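Local coordinates for assembly chaperone of ribosomal protein L4 (Acl4) (Chaetomium thermophilum, PDB 5TQB), which probably acts as a dedicated assembly chaperone of ribosomal protein L4, holding it on an all-helical scaffold related to tetratricopeptide repeats, at residues 234-239 and 265-270; 240-245 and 272-277; 278-283 and 290-295; 294-299 and 329-334. One frame throughout, in Å; residues are numbered along the deposited sequence.

The four contacts illustrate how an all-helical repeat protein is built from successive helix pairings, here in its C-terminal part. Helix 262-281 is common to contacts 1, 2 and 3, meeting helix 228-240, the turn into helix 244-257, and the start of helix 291-313 in turn. Contact 4 then joins helix 291-313 to helix 318-333. The segments of contacts 1 and 2 alternate along the chain, their centres about 8 Å apart; contact 3 comes after both, and contact 4 begins where contact 3 ends, sharing Asp-294 and Thr-295, with centres about 10 Å apart. Another protein chain borders contacts 1 and 2 but not 3 and 4, consistent with a chaperone's binding surface along that part.

Contact 1 of 4, residues 234-239 and 265-270; sequences LVRLLI and WYLGGY
Near-parallel packing of a helix against the next helix but one, the arrangement on which superhelical repeat proteins are built, joins residues 234-239 of helix 228-240 to residues 265-270 of helix 262-281. The local axes run 17° from parallel and 10.6 Å apart, and the contact is mainly apolar, with no hydrogen bond between the segments. Leu-267 is the central residue. Its CG stands anti to the carbonyl carbon (chi1 -74°), so that the branch projects between Val-235, Arg-236 and Ile-239. Val-235 CG1, anti to its own backbone N, meets Leu-267 CB at 3.8 Å, the two side chains crossing obliquely. On another flank, Leu-267 CD2 touches the aliphatic stem of Arg-236 at CG, 4.1 Å away. One helical turn on, Ile-239 uses two branches separately: CD1 reaches back over the backbone to Leu-267 O at 3.8 Å, while CG2 approaches Tyr-270 CD1 at 4.1 Å, obliquely to the ring.

This pairing is consistent with a TPR-like helical stack, in which the intervening helix 244-257 also packs on Val-235 through Val-250 and Thr-251. On the far side of helix 228-240, Leu-237 rests on helices 185-197 and 201-212. The chain of another protein lines the contact too: Arg-236 bends at chi3 (62°) and its NH2 donates to that chain's backbone, while Arg-236 and Leu-267 each meet an aromatic side chain of that chain. Tyr-270 meets an apolar side chain of the same chain, and its ring has the hydroxyl of Tyr-266 above one face, offset toward the rim.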
# COMPACT_ATOMS: atom_id res chain seq x y z
N LEU B 234 -5.55 7.00 -7.90
CA LEU B 234 -4.86 8.27 -8.05
C LEU B 234 -4.12 8.35 -9.39
O LEU B 234 -4.22 9.35 -10.09
CB LEU B 234 -3.87 8.47 -6.90
CG LEU B 234 -2.98 9.71 -7.00
CD1 LEU B 234 -3.82 10.98 -6.95
CD2 LEU B 234 -1.94 9.69 -5.91
N VAL B 235 -3.40 7.29 -9.74
CA VAL B 235 -2.63 7.27 -10.98
C VAL B 235 -3.53 7.48 -12.20
O VAL B 235 -3.14 8.16 -13.15
CB VAL B 235 -1.85 5.96 -11.14
CG1 VAL B 235 -1.24 5.85 -12.52
CG2 VAL B 235 -0.75 5.87 -10.10
N ARG B 236 -4.73 6.90 -12.16
CA ARG B 236 -5.69 7.03 -13.26
C ARG B 236 -6.13 8.49 -13.37
O ARG B 236 -6.24 9.03 -14.48
CB ARG B 236 -6.90 6.12 -13.04
CG ARG B 236 -6.60 4.63 -13.19
CD ARG B 236 -7.72 3.75 -12.62
NE ARG B 236 -9.00 3.93 -13.31
CZ ARG B 236 -9.51 3.11 -14.24
NH1 ARG B 236 -8.85 2.01 -14.61
NH2 ARG B 236 -10.68 3.38 -14.79
N LEU B 237 -6.34 9.13 -12.23
CA LEU B 237 -6.69 10.55 -12.20
C LEU B 237 -5.55 11.42 -12.73
O LEU B 237 -5.80 12.41 -13.41
CB LEU B 237 -7.04 10.99 -10.78
CG LEU B 237 -8.26 10.33 -10.12
CD1 LEU B 237 -8.40 10.84 -8.70
CD2 LEU B 237 -9.52 10.59 -10.89
N LEU B 238 -4.31 11.05 -12.41
CA LEU B 238 -3.14 11.83 -12.81
C LEU B 238 -2.87 11.78 -14.32
O LEU B 238 -2.48 12.78 -14.92
CB LEU B 238 -1.90 11.34 -12.07
CG LEU B 238 -1.79 11.68 -10.58
CD1 LEU B 238 -0.56 11.00 -10.01
CD2 LEU B 238 -1.71 13.18 -10.36
N ILE B 239 -3.06 10.61 -14.92
CA ILE B 239 -2.87 10.47 -16.36
C ILE B 239 -4.02 11.17 -17.09
O ILE B 239 -3.82 11.76 -18.15
CB ILE B 239 -2.81 8.98 -16.77
CG1 ILE B 239 -1.63 8.30 -16.08
CG2 ILE B 239 -2.64 8.84 -18.27
CD1 ILE B 239 -1.69 6.79 -16.13
N TRP B 265 1.94 -2.11 -13.49
CA TRP B 265 2.92 -2.14 -14.57
C TRP B 265 2.31 -1.49 -15.81
O TRP B 265 2.96 -0.73 -16.52
CB TRP B 265 3.37 -3.57 -14.88
CG TRP B 265 4.41 -4.11 -13.94
CD1 TRP B 265 4.26 -5.12 -13.04
CD2 TRP B 265 5.77 -3.66 -13.81
NE1 TRP B 265 5.43 -5.33 -12.35
CE2 TRP B 265 6.38 -4.45 -12.81
CE3 TRP B 265 6.53 -2.67 -14.44
CZ2 TRP B 265 7.71 -4.28 -12.42
CZ3 TRP B 265 7.85 -2.50 -14.05
CH2 TRP B 265 8.43 -3.30 -13.06
N TYR B 266 1.04 -1.78 -16.05
CA TYR B 266 0.32 -1.20 -17.18
C TYR B 266 0.21 0.31 -17.05
O TYR B 266 0.54 1.05 -17.97
CB TYR B 266 -1.07 -1.81 -17.29
CG TYR B 266 -1.92 -1.11 -18.32
CD1 TYR B 266 -1.75 -1.37 -19.67
CD2 TYR B 266 -2.88 -0.19 -17.93
CE1 TYR B 266 -2.52 -0.73 -20.61
CE2 TYR B 266 -3.65 0.46 -18.86
CZ TYR B 266 -3.47 0.19 -20.20
OH TYR B 266 -4.24 0.83 -21.14
N LEU B 267 -0.26 0.78 -15.90
CA LEU B 267 -0.46 2.21 -15.70
C LEU B 267 0.85 2.98 -15.83
O LEU B 267 0.88 4.06 -16.42
CB LEU B 267 -1.12 2.48 -14.35
CG LEU B 267 -2.61 2.12 -14.28
CD1 LEU B 267 -3.12 2.18 -12.84
CD2 LEU B 267 -3.45 3.03 -15.19
N GLY B 268 1.93 2.41 -15.31
CA GLY B 268 3.24 3.04 -15.40
C GLY B 268 3.74 3.06 -16.83
O GLY B 268 4.33 4.04 -17.28
N GLY B 269 3.50 1.97 -17.54
CA GLY B 269 3.85 1.89 -18.95
C GLY B 269 3.06 2.87 -19.79
O GLY B 269 3.60 3.52 -20.68
N TYR B 270 1.77 2.98 -19.49
CA TYR B 270 0.89 3.87 -20.24
C TYR B 270 1.22 5.32 -19.93
O TYR B 270 1.25 6.17 -20.83
CB TYR B 270 -0.57 3.59 -19.93
CG TYR B 270 -1.52 4.31 -20.87
CD1 TYR B 270 -2.38 5.30 -20.40
CD2 TYR B 270 -1.54 4.02 -22.23
CE1 TYR B 270 -3.24 5.96 -21.25
CE2 TYR B 270 -2.39 4.68 -23.09
CZ TYR B 270 -3.24 5.65 -22.60
OH TYR B 270 -4.09 6.31 -23.45

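Contact 2 of 4, residues 240-245 and 272-277; sequences EVDMEE and RYRLGE
Glu-244 makes the central touch between residues 240-245 and the helical segment 272-277, and it meets Leu-275 with its aliphatic part. Its CB faces Leu-275 CB at 4.1 Å, the point where the two backbones also come nearest. A bend at chi2 (90°) then swings the carboxylate obliquely across the base of Arg-274, leaving OE2 4.0 Å from Arg-274 CB. Glu-245 crosses Leu-275 at about a right angle, its OE1 resting 4.0 Å from Leu-275 CD1.

The charged ends of the two sides approach without pairing directly. Asp-242 OD1 stays 4.3 Å from Arg-274 NH1, and Glu-244 OE2 lies well out of the guanidinium plane. A water fills the link instead: it takes a hydrogen bond from Arg-274 NH1 at 3.2 Å, sitting at the edge of the guanidinium and in its plane, and it hydrogen-bonds to Asp-242 OD1 at 2.7 Å and to Glu-240 O at 3.0 Å. Bends at chi2 and chi3 turn the arginine so that its NH2 also reaches forward along its own helix to Glu-277 OE2, a long salt bridge whose hydrogen bond is weak.

Asp-242 owes its place to a Schellman motif that ends helix 228-240. It is the C-prime residue, with positive phi (66°), and selenomethionine Met-243 follows at the N-cap position of the next helix.

Further out, Glu-244 OE2 forms a salt bridge with Lys-278, and Asp-242 OD2 pairs with a basic side chain of another protein's chain. These positive groups, with Arg-274 bridged to Asp-242 through the water, would be expected to stabilise both acids in their ionised form.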
# COMPACT_ATOMS: atom_id res chain seq x y z
N GLU B 240 -5.20 11.11 -16.49
CA GLU B 240 -6.39 11.73 -17.05
C GLU B 240 -6.18 13.23 -17.28
O GLU B 240 -6.48 13.74 -18.36
CB GLU B 240 -7.58 11.52 -16.11
CG GLU B 240 -8.92 12.04 -16.65
CD GLU B 240 -9.50 11.17 -17.75
OE1 GLU B 240 -9.54 9.93 -17.56
OE2 GLU B 240 -9.92 11.72 -18.79
N VAL B 241 -5.65 13.92 -16.27
CA VAL B 241 -5.49 15.38 -16.34
C VAL B 241 -4.05 15.81 -16.61
O VAL B 241 -3.63 16.89 -16.21
CB VAL B 241 -6.00 16.05 -15.05
CG1 VAL B 241 -7.47 15.74 -14.82
CG2 VAL B 241 -5.18 15.61 -13.86
N ASP B 242 -3.30 14.94 -17.30
CA ASP B 242 -2.00 15.30 -17.88
C ASP B 242 -0.91 15.63 -16.86
O ASP B 242 -0.11 16.54 -17.08
CB ASP B 242 -2.15 16.47 -18.85
CG ASP B 242 -3.17 16.19 -19.94
OD1 ASP B 242 -2.81 15.52 -20.93
OD2 ASP B 242 -4.33 16.64 -19.80
N MSE B 243 -0.89 14.90 -15.75
CA MSE B 243 0.19 15.01 -14.77
C MSE B 243 0.97 13.69 -14.74
O MSE B 243 1.09 13.03 -13.69
CB MSE B 243 -0.36 15.36 -13.39
CG MSE B 243 -0.64 16.85 -13.21
SE MSE B 243 -1.35 17.26 -11.43
CE MSE B 243 -3.08 16.49 -11.68
N GLU B 244 1.49 13.30 -15.90
CA GLU B 244 2.19 12.04 -16.05
C GLU B 244 3.48 12.02 -15.23
O GLU B 244 3.86 10.98 -14.69
CB GLU B 244 2.50 11.76 -17.52
CG GLU B 244 1.27 11.62 -18.40
CD GLU B 244 0.80 12.95 -19.01
OE1 GLU B 244 1.27 14.03 -18.59
OE2 GLU B 244 -0.06 12.90 -19.93
N GLU B 245 4.13 13.17 -15.13
CA GLU B 245 5.37 13.29 -14.37
C GLU B 245 5.14 12.87 -12.92
O GLU B 245 5.95 12.15 -12.34
CB GLU B 245 5.90 14.73 -14.42
CG GLU B 245 6.16 15.25 -15.83
CD GLU B 245 4.96 15.96 -16.46
OE1 GLU B 245 5.14 16.64 -17.49
OE2 GLU B 245 3.84 15.83 -15.91
N ARG B 272 4.02 6.47 -19.18
CA ARG B 272 5.29 6.78 -19.80
C ARG B 272 5.13 6.88 -21.32
O ARG B 272 5.83 7.65 -21.98
CB ARG B 272 6.33 5.71 -19.41
CG ARG B 272 6.81 5.86 -17.97
CD ARG B 272 7.58 4.64 -17.47
NE ARG B 272 8.12 4.87 -16.13
CZ ARG B 272 7.39 4.87 -15.01
NH1 ARG B 272 7.98 5.09 -13.84
NH2 ARG B 272 6.08 4.65 -15.05
N TYR B 273 4.17 6.13 -21.86
CA TYR B 273 3.84 6.20 -23.28
C TYR B 273 3.23 7.56 -23.61
O TYR B 273 3.59 8.19 -24.61
CB TYR B 273 2.87 5.08 -23.66
CG TYR B 273 2.42 5.12 -25.10
CD1 TYR B 273 1.31 5.87 -25.47
CD2 TYR B 273 3.09 4.41 -26.08
CE1 TYR B 273 0.89 5.91 -26.78
CE2 TYR B 273 2.67 4.45 -27.40
CZ TYR B 273 1.57 5.20 -27.74
OH TYR B 273 1.14 5.24 -29.06
N ARG B 274 2.30 8.00 -22.76
CA ARG B 274 1.63 9.28 -22.93
C ARG B 274 2.64 10.41 -22.82
O ARG B 274 2.62 11.36 -23.60
CB ARG B 274 0.54 9.47 -21.87
CG ARG B 274 -0.60 8.47 -21.96
CD ARG B 274 -1.56 8.84 -23.06
NE ARG B 274 -2.31 10.04 -22.72
CZ ARG B 274 -2.92 10.82 -23.60
NH1 ARG B 274 -3.57 11.89 -23.18
NH2 ARG B 274 -2.86 10.54 -24.90
N LEU B 275 3.51 10.30 -21.83
CA LEU B 275 4.55 11.30 -21.61
C LEU B 275 5.47 11.38 -22.83
O LEU B 275 5.92 12.46 -23.21
CB LEU B 275 5.35 10.96 -20.35
CG LEU B 275 6.42 11.96 -19.93
CD1 LEU B 275 5.82 13.35 -19.71
CD2 LEU B 275 7.13 11.48 -18.68
N GLY B 276 5.75 10.24 -23.44
CA GLY B 276 6.60 10.19 -24.60
C GLY B 276 5.97 10.85 -25.81
O GLY B 276 6.65 11.49 -26.60
N GLU B 277 4.65 10.70 -25.94
CA GLU B 277 3.92 11.34 -27.03
C GLU B 277 4.08 12.86 -26.94
O GLU B 277 4.36 13.52 -27.93
CB GLU B 277 2.43 10.97 -27.00
CG GLU B 277 2.12 9.56 -27.45
CD GLU B 277 0.62 9.33 -27.66
OE1 GLU B 277 0.25 8.81 -28.74
OE2 GLU B 277 -0.17 9.66 -26.76
O HOH W 1 -4.76 13.67 -20.77

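Contact 3 of 4, residues 278-283 and 290-295; sequences KEREAS and EAWKDT
The indole of Trp-292 stands between two aliphatic chains, one from each side of the turn joining helix 262-281 to helix 291-313. Arg-280 of the first helix runs over one face, its CG 3.9 Å from the centroid of the six-membered ring and 15° off the normal, a clear CH-pi contact. The arginine chain is extended from CG to NE, so it continues across the ring and carries its guanidinium over Trp-292 CZ3, the two planes only 22° apart; NE is 3.9 Å from Trp-292 CH2. Over the opposite face lies CG of Lys-293, 3.4 Å above the plane, so the ring is sandwiched. Trp-292 takes the crowded first torsion (chi1 67°), with CG between the backbone N and the carbonyl carbon, which turns one face of the indole against Arg-280. The backbones are close here, and Trp-292 CB lies 3.8 Å from Glu-279 CB.

Glu-279 and Thr-295 meet tip to tip on another flank of this antiparallel helical hairpin. The glutamate chain is extended beyond CG, and its OE1 lies 2.7 Å from Thr-295 OG1 in a hydrogen bond. Ala-291 O, one turn earlier at 3.1 Å from Thr-295 OG1, is also within reach of that hydroxyl. Nearer the turn, Ser-283 approaches the indole obliquely, its OG being hydrogen-bonded to Pro-289 O.

The far end of Arg-280 is claimed by Glu-334 near the chain terminus, through a salt bridge from NH2. With the positive group drawn along the ring at one end and its stem packed on the face, the guanidinium is probably restrained in rotation as well as in position, and the acid presumably remains charged.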
# COMPACT_ATOMS: atom_id res chain seq x y z
N LYS B 278 3.90 13.39 -25.73
CA LYS B 278 3.99 14.83 -25.50
C LYS B 278 5.39 15.35 -25.82
O LYS B 278 5.55 16.28 -26.62
CB LYS B 278 3.62 15.17 -24.06
CG LYS B 278 2.15 14.95 -23.73
CD LYS B 278 1.87 15.24 -22.26
CE LYS B 278 0.37 15.22 -21.94
NZ LYS B 278 -0.26 13.88 -22.14
N GLU B 279 6.40 14.74 -25.20
CA GLU B 279 7.79 15.14 -25.42
C GLU B 279 8.16 15.06 -26.90
O GLU B 279 8.94 15.87 -27.40
CB GLU B 279 8.73 14.25 -24.61
CG GLU B 279 8.61 14.45 -23.11
CD GLU B 279 9.49 13.51 -22.30
OE1 GLU B 279 10.06 12.56 -22.88
OE2 GLU B 279 9.61 13.72 -21.07
N ARG B 280 7.58 14.09 -27.59
CA ARG B 280 7.85 13.89 -29.01
C ARG B 280 7.25 15.02 -29.86
O ARG B 280 7.88 15.48 -30.80
CB ARG B 280 7.29 12.54 -29.46
CG ARG B 280 7.55 12.18 -30.92
CD ARG B 280 6.55 11.13 -31.34
NE ARG B 280 6.93 10.44 -32.57
CZ ARG B 280 6.22 9.45 -33.10
NH1 ARG B 280 5.09 9.04 -32.51
NH2 ARG B 280 6.63 8.87 -34.22
N GLU B 281 6.03 15.45 -29.53
CA GLU B 281 5.39 16.55 -30.25
C GLU B 281 6.15 17.85 -30.03
O GLU B 281 6.25 18.68 -30.94
CB GLU B 281 3.93 16.71 -29.79
CG GLU B 281 3.02 15.55 -30.16
CD GLU B 281 2.87 15.38 -31.66
OE1 GLU B 281 3.01 16.38 -32.38
OE2 GLU B 281 2.62 14.24 -32.11
N ALA B 282 6.69 18.01 -28.83
CA ALA B 282 7.45 19.20 -28.45
C ALA B 282 8.92 19.06 -28.82
O ALA B 282 9.73 19.93 -28.49
CB ALA B 282 7.30 19.46 -26.96
N SER B 283 9.26 17.97 -29.51
CA SER B 283 10.65 17.65 -29.82
C SER B 283 11.35 18.74 -30.63
O SER B 283 12.54 18.98 -30.47
CB SER B 283 10.72 16.33 -30.59
OG SER B 283 12.05 16.06 -31.01
N GLU B 290 15.75 14.00 -28.59
CA GLU B 290 15.74 12.54 -28.56
C GLU B 290 15.26 11.99 -27.21
O GLU B 290 15.20 10.78 -27.02
CB GLU B 290 17.14 12.00 -28.85
CG GLU B 290 17.80 12.60 -30.09
CD GLU B 290 17.14 12.16 -31.38
OE1 GLU B 290 16.26 11.28 -31.34
OE2 GLU B 290 17.51 12.70 -32.45
N ALA B 291 14.94 12.89 -26.29
CA ALA B 291 14.56 12.49 -24.93
C ALA B 291 13.34 11.58 -24.92
O ALA B 291 13.23 10.68 -24.09
CB ALA B 291 14.29 13.72 -24.09
N TRP B 292 12.43 11.81 -25.86
CA TRP B 292 11.18 11.06 -25.92
C TRP B 292 11.42 9.59 -26.23
O TRP B 292 10.65 8.73 -25.80
CB TRP B 292 10.24 11.67 -26.97
CG TRP B 292 10.74 11.53 -28.38
CD1 TRP B 292 11.55 12.39 -29.05
CD2 TRP B 292 10.45 10.46 -29.29
NE1 TRP B 292 11.79 11.93 -30.32
CE2 TRP B 292 11.12 10.75 -30.49
CE3 TRP B 292 9.68 9.30 -29.20
CZ2 TRP B 292 11.05 9.91 -31.60
CZ3 TRP B 292 9.61 8.46 -30.31
CH2 TRP B 292 10.29 8.77 -31.49
N LYS B 293 12.48 9.30 -26.98
CA LYS B 293 12.80 7.92 -27.33
C LYS B 293 13.15 7.11 -26.08
O LYS B 293 12.72 5.97 -25.92
CB LYS B 293 13.94 7.87 -28.34
CG LYS B 293 13.55 8.43 -29.70
CD LYS B 293 14.64 8.27 -30.75
CE LYS B 293 14.19 8.81 -32.10
NZ LYS B 293 15.27 8.82 -33.12
N ASP B 294 13.93 7.71 -25.18
CA ASP B 294 14.28 7.05 -23.93
C ASP B 294 13.05 6.88 -23.05
O ASP B 294 12.93 5.89 -22.32
CB ASP B 294 15.37 7.84 -23.20
CG ASP B 294 16.73 7.71 -23.86
OD1 ASP B 294 17.47 8.72 -23.91
OD2 ASP B 294 17.05 6.60 -24.33
N THR B 295 12.13 7.84 -23.12
CA THR B 295 10.90 7.77 -22.35
C THR B 295 10.01 6.64 -22.86
O THR B 295 9.35 5.96 -22.07
CB THR B 295 10.13 9.10 -22.41
OG1 THR B 295 11.00 10.17 -22.01
CG2 THR B 295 8.92 9.07 -21.48

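Contact 4 of 4, residues 294-299 and 329-334; sequences DTWRSS and ASIIGE
Residues 294-299 and the helix 329-333 run roughly antiparallel, their short axes 148° apart in direction and 10.2 Å apart at closest approach, with the CA atoms of Trp-296 and Ile-331 the nearest pair across the segments. The contact is carried by these two. Ile-331 sets its CG1 over one face of the indole, 4.2 Å from the centroid of the six-membered ring and 24° off the normal, a CH-pi contact displaced toward the rim. Its CG2, anti to the backbone N, packs on Trp-296 CE3 at 3.8 Å. The end of the chain goes elsewhere: Ile-331 CD1 reaches across to helix 291-313, where the methyl lies against the carbonyl Trp-296 O at 3.7 Å and the hydroxyl Ser-299 OG at 3.6 Å.

Glu-334 takes the ring from its rim. CB and CG lie beside Trp-296 CZ3, each 3.5 Å away, CG being in the plane of the indole. The two side chains point the same way, and the carboxylate, whose plane stands 83° from that of the ring, has Arg-280 as its salt-bridge partner.

The polar edge of Trp-296 is tied down from a third helix. Its NE1 donates to Tyr-273 O, and the tyrosine ring stacks on the indole while its hydroxyl hydrogen-bonds with Ser-330 OG. Ser-299 OG in turn hydrogen-bonds with Gly-269 O. Helix 262-281 thus runs alongside the pair formed by helices 291-313 and 318-333, and all three converge on Trp-296 at the C-terminal end of the helical array.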
# COMPACT_ATOMS: atom_id res chain seq x y z
N ASP B 294 13.93 7.71 -25.18
CA ASP B 294 14.28 7.05 -23.93
C ASP B 294 13.05 6.88 -23.05
O ASP B 294 12.93 5.89 -22.32
CB ASP B 294 15.37 7.84 -23.20
CG ASP B 294 16.73 7.71 -23.86
OD1 ASP B 294 17.47 8.72 -23.91
OD2 ASP B 294 17.05 6.60 -24.33
N THR B 295 12.13 7.84 -23.12
CA THR B 295 10.90 7.77 -22.35
C THR B 295 10.01 6.64 -22.86
O THR B 295 9.35 5.96 -22.07
CB THR B 295 10.13 9.10 -22.41
OG1 THR B 295 11.00 10.17 -22.01
CG2 THR B 295 8.92 9.07 -21.48
N TRP B 296 10.01 6.43 -24.17
CA TRP B 296 9.23 5.35 -24.77
C TRP B 296 9.93 4.00 -24.57
O TRP B 296 9.27 2.96 -24.55
CB TRP B 296 8.96 5.60 -26.26
CG TRP B 296 7.60 6.17 -26.55
CD1 TRP B 296 6.75 6.79 -25.67
CD2 TRP B 296 6.91 6.16 -27.81
NE1 TRP B 296 5.60 7.17 -26.31
CE2 TRP B 296 5.67 6.80 -27.62
CE3 TRP B 296 7.23 5.68 -29.09
CZ2 TRP B 296 4.75 6.96 -28.65
CZ3 TRP B 296 6.32 5.85 -30.11
CH2 TRP B 296 5.09 6.48 -29.89
N ARG B 297 11.25 4.02 -24.44
CA ARG B 297 11.98 2.78 -24.17
C ARG B 297 11.56 2.21 -22.82
O ARG B 297 11.26 1.03 -22.72
CB ARG B 297 13.49 3.02 -24.22
CG ARG B 297 14.04 3.00 -25.64
CD ARG B 297 15.53 3.25 -25.67
NE ARG B 297 16.04 3.20 -27.04
CZ ARG B 297 16.27 4.27 -27.80
NH1 ARG B 297 16.05 5.49 -27.35
NH2 ARG B 297 16.72 4.10 -29.04
N SER B 298 11.53 3.06 -21.80
CA SER B 298 11.09 2.63 -20.48
C SER B 298 9.61 2.25 -20.48
O SER B 298 9.20 1.36 -19.74
CB SER B 298 11.37 3.71 -19.42
OG SER B 298 11.06 5.00 -19.91
N SER B 299 8.82 2.92 -21.31
CA SER B 299 7.41 2.56 -21.45
C SER B 299 7.31 1.11 -21.92
O SER B 299 6.52 0.33 -21.40
CB SER B 299 6.71 3.50 -22.43
OG SER B 299 5.35 3.12 -22.62
N ALA B 329 3.72 -2.77 -29.74
CA ALA B 329 3.82 -2.83 -31.19
C ALA B 329 3.92 -1.43 -31.77
O ALA B 329 4.63 -1.19 -32.75
CB ALA B 329 2.61 -3.55 -31.77
N SER B 330 3.20 -0.49 -31.15
CA SER B 330 3.22 0.90 -31.58
C SER B 330 4.58 1.57 -31.35
O SER B 330 5.10 2.23 -32.25
CB SER B 330 2.14 1.68 -30.84
OG SER B 330 2.40 3.06 -30.88
N ILE B 331 5.13 1.41 -30.15
CA ILE B 331 6.44 1.97 -29.83
C ILE B 331 7.51 1.42 -30.78
O ILE B 331 8.43 2.13 -31.17
CB ILE B 331 6.85 1.66 -28.37
CG1 ILE B 331 5.91 2.37 -27.40
CG2 ILE B 331 8.28 2.12 -28.09
CD1 ILE B 331 6.05 1.90 -25.96
N ILE B 332 7.37 0.15 -31.14
CA ILE B 332 8.33 -0.51 -32.01
C ILE B 332 8.35 0.12 -33.40
O ILE B 332 9.41 0.36 -33.96
CB ILE B 332 8.02 -2.02 -32.13
CG1 ILE B 332 8.45 -2.73 -30.84
CG2 ILE B 332 8.74 -2.64 -33.33
CD1 ILE B 332 7.99 -4.17 -30.74
N GLY B 333 7.16 0.38 -33.94
CA GLY B 333 7.04 0.94 -35.27
C GLY B 333 7.70 2.30 -35.40
O GLY B 333 8.22 2.64 -36.47
N GLU B 334 7.70 3.06 -34.32
CA GLU B 334 8.24 4.42 -34.32
C GLU B 334 9.71 4.46 -33.92
O GLU B 334 10.32 5.53 -33.93
CB GLU B 334 7.44 5.30 -33.37
CG GLU B 334 5.93 5.24 -33.56
CD GLU B 334 5.49 5.69 -34.93
OE1 GLU B 334 4.82 4.90 -35.63
OE2 GLU B 334 5.79 6.85 -35.31